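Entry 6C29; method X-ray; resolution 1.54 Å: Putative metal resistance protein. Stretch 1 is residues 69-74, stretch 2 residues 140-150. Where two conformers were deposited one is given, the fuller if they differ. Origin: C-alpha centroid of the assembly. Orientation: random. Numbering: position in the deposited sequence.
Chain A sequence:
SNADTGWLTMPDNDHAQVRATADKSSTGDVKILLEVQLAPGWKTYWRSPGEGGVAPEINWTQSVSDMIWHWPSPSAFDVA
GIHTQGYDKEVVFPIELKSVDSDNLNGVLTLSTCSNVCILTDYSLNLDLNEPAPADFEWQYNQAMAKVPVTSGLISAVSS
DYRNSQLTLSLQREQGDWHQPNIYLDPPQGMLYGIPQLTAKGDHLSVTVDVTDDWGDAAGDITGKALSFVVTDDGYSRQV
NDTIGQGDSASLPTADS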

# COMPACT_ATOMS: atom_id res chain seq x y z
N TRP A 69 -5.46 -7.78 -0.96
CA TRP A 69 -4.58 -7.14 0.02
C TRP A 69 -4.92 -5.65 0.02
O TRP A 69 -4.75 -4.95 -0.99
N HIS A 70 -5.46 -5.18 1.13
CA HIS A 70 -5.86 -3.79 1.22
C HIS A 70 -4.67 -3.01 1.73
O HIS A 70 -4.05 -3.35 2.74
N TRP A 71 -4.33 -1.94 1.03
CA TRP A 71 -3.16 -1.16 1.39
C TRP A 71 -3.57 0.11 2.12
O TRP A 71 -4.22 0.97 1.54
N PRO A 72 -3.18 0.26 3.38
CA PRO A 72 -3.42 1.51 4.06
C PRO A 72 -2.78 2.66 3.33
O PRO A 72 -1.77 2.49 2.62
N SER A 73 -3.38 3.83 3.49
CA SER A 73 -2.88 5.00 2.81
C SER A 73 -1.40 5.19 3.16
O SER A 73 -1.07 5.19 4.36
N PRO A 74 -0.51 5.37 2.17
CA PRO A 74 0.93 5.39 2.47
C PRO A 74 1.46 6.77 2.83
O PRO A 74 0.75 7.78 2.79
N GLN A 140 -10.75 -4.33 15.33
CA GLN A 140 -9.42 -4.15 14.77
C GLN A 140 -9.50 -4.10 13.25
O GLN A 140 -8.84 -3.26 12.66
N TYR A 141 -10.32 -4.95 12.64
CA TYR A 141 -10.41 -4.99 11.18
C TYR A 141 -11.00 -3.67 10.66
O TYR A 141 -10.52 -3.11 9.66
N ASN A 142 -12.07 -3.19 11.30
CA ASN A 142 -12.68 -1.93 10.87
C ASN A 142 -11.76 -0.74 11.08
O ASN A 142 -11.74 0.17 10.26
N GLN A 143 -11.03 -0.73 12.18
CA GLN A 143 -10.04 0.32 12.41
C GLN A 143 -8.98 0.33 11.30
O GLN A 143 -8.60 1.39 10.81
N ALA A 144 -8.55 -0.85 10.86
CA ALA A 144 -7.57 -0.95 9.81
C ALA A 144 -8.14 -0.53 8.46
O ALA A 144 -7.46 0.17 7.69
N MSE A 145 -9.36 -0.98 8.17
CA MSE A 145 -10.01 -0.62 6.91
C MSE A 145 -10.25 0.86 6.80
O MSE A 145 -10.23 1.42 5.68
N ALA A 146 -10.47 1.54 7.91
CA ALA A 146 -10.72 2.97 7.89
C ALA A 146 -9.53 3.74 7.32
O ALA A 146 -9.68 4.87 6.87
N LYS A 147 -8.35 3.13 7.35
CA LYS A 147 -7.13 3.78 6.88
C LYS A 147 -6.83 3.49 5.40
O LYS A 147 -5.85 4.01 4.85
N VAL A 148 -7.65 2.66 4.78
CA VAL A 148 -7.49 2.28 3.38
C VAL A 148 -8.17 3.30 2.46
O VAL A 148 -9.33 3.69 2.72
N PRO A 149 -7.48 3.75 1.39
CA PRO A 149 -8.13 4.69 0.48
C PRO A 149 -9.43 4.15 -0.12
O PRO A 149 -9.57 2.95 -0.33
N VAL A 150 -10.39 5.04 -0.33
CA VAL A 150 -11.67 4.69 -0.95
C VAL A 150 -11.73 5.21 -2.37
O VAL A 150 -10.91 5.99 -2.77

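The contact between the two stretches is a small, mostly nonpolar one, burying 354 Å² in total, in which an extended segment lies against the end of a helix and the turn that follows, held by a single backbone hydrogen bond. That bond runs from Ser73 N to Lys147 O at 2.8 Å and is nearly linear (168°). The same carbonyl receives a CA-H...O contact, with Pro72 CA 3.6 Å from Lys147 O. Lys147 belongs to the type I turn from Met145 to Val148, so the turn presents its carbonyl to the extended chain.

Only at His70 does the CA-to-CB bond point toward the other stretch. Its side chain, in the m rotamer with chi2 near -85°, offers one ring face to the selenomethionine at Met145. That residue starts out sideways but curls back through an m, m, m conformation, placing SE 3.8 Å from His70 CG and almost over the ring center, 13° off the normal; its terminal CE also lies over the face, in a CH-pi contact. Tyr141 (t) likewise brings its end nearer, its OH 4.2 Å from His70 CD2. Both Tyr141 OH and His70 NE2 have hydrogen-bond partners elsewhere in the structure.

Further along, both Val148 (t) methyls reach His70 CB and Trp71 O, most closely CG2 to His70 CB at 4.0 Å and CG1 to Trp71 O at 3.7 Å. Pro149 packs closely, its CD 3.2 Å from Trp71 O and its CG 4.0 Å from Ser73 CB. The Trp71 side chain (m) leads away, leaving its backbone to make these contacts. Ser73 is t, and its OG is hydrogen-bonded elsewhere. Lys147 touches Pro72 through its CB, 4.4 Å from Pro72 CB, but from there its side chain (m, t, t, p) runs back along the helix, and Lys147 NZ donates to Gln143 O at 3.0 Å.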

# COMPACT_ATOMS: atom_id res chain seq x y z
CB TRP A 69 -3.12 -7.36 -0.34
CG TRP A 69 -2.09 -6.81 0.59
CD1 TRP A 69 -1.91 -5.49 0.92
CD2 TRP A 69 -1.07 -7.54 1.28
NE1 TRP A 69 -0.84 -5.37 1.78
CE2 TRP A 69 -0.32 -6.62 2.03
CE3 TRP A 69 -0.73 -8.90 1.35
CZ2 TRP A 69 0.77 -6.99 2.81
CZ3 TRP A 69 0.33 -9.27 2.13
CH2 TRP A 69 1.07 -8.32 2.86
CB HIS A 70 -7.05 -3.60 2.16
CG HIS A 70 -8.27 -4.35 1.76
ND1 HIS A 70 -9.19 -3.86 0.86
CD2 HIS A 70 -8.76 -5.54 2.19
CE1 HIS A 70 -10.18 -4.73 0.73
NE2 HIS A 70 -9.94 -5.76 1.52
CB TRP A 71 -2.36 -0.79 0.15
CG TRP A 71 -1.74 -1.95 -0.54
CD1 TRP A 71 -2.27 -2.68 -1.55
CD2 TRP A 71 -0.46 -2.53 -0.26
NE1 TRP A 71 -1.41 -3.69 -1.93
CE2 TRP A 71 -0.29 -3.62 -1.14
CE3 TRP A 71 0.55 -2.25 0.67
CZ2 TRP A 71 0.88 -4.41 -1.12
CZ3 TRP A 71 1.70 -3.03 0.66
CH2 TRP A 71 1.84 -4.10 -0.20
CB PRO A 72 -2.81 1.29 5.45
CG PRO A 72 -2.89 -0.23 5.62
CD PRO A 72 -2.56 -0.75 4.27
CB SER A 73 -3.73 6.22 3.20
OG SER A 73 -3.52 7.27 2.30
CB PRO A 74 1.57 4.92 1.16
CG PRO A 74 0.64 5.53 0.12
CD PRO A 74 -0.74 5.39 0.71
CB GLN A 140 -8.44 -5.26 15.21
CG GLN A 140 -7.99 -5.21 16.69
CD GLN A 140 -6.59 -5.83 16.87
OE1 GLN A 140 -6.03 -6.43 15.94
NE2 GLN A 140 -6.02 -5.67 18.05
CB TYR A 141 -11.27 -6.18 10.70
CG TYR A 141 -10.89 -6.62 9.34
CD1 TYR A 141 -11.38 -6.00 8.22
CD2 TYR A 141 -10.01 -7.69 9.16
CE1 TYR A 141 -10.99 -6.40 6.99
CE2 TYR A 141 -9.61 -8.09 7.94
CZ TYR A 141 -10.11 -7.46 6.85
OH TYR A 141 -9.74 -7.83 5.57
CB ASN A 142 -14.00 -1.74 11.56
CG ASN A 142 -15.07 -2.66 11.01
OD1 ASN A 142 -14.98 -3.15 9.88
ND2 ASN A 142 -16.11 -2.90 11.80
CB GLN A 143 -9.33 0.13 13.77
CG GLN A 143 -10.16 0.39 15.04
CD GLN A 143 -10.53 1.85 15.20
OE1 GLN A 143 -9.66 2.68 15.49
NE2 GLN A 143 -11.79 2.18 15.00
CB ALA A 144 -7.05 -2.37 9.72
CB MSE A 145 -11.33 -1.36 6.75
CG MSE A 145 -11.20 -2.79 6.39
SE MSE A 145 -10.37 -3.14 4.67
CE MSE A 145 -11.45 -2.07 3.49
CB ALA A 146 -11.03 3.46 9.30
CB LYS A 147 -5.95 3.32 7.74
CG LYS A 147 -6.12 3.63 9.23
CD LYS A 147 -4.97 3.09 10.08
CE LYS A 147 -5.12 3.47 11.56
NZ LYS A 147 -6.27 2.79 12.18
CB VAL A 148 -8.02 0.87 3.15
CG1 VAL A 148 -7.93 0.44 1.67
CG2 VAL A 148 -7.24 -0.13 4.06
CB PRO A 149 -7.07 4.91 -0.58
CG PRO A 149 -5.75 4.63 0.09
CD PRO A 149 -6.11 3.45 0.96
CB VAL A 150 -12.85 5.19 -0.13
CG1 VAL A 150 -12.88 4.40 1.19
CG2 VAL A 150 -12.79 6.64 0.08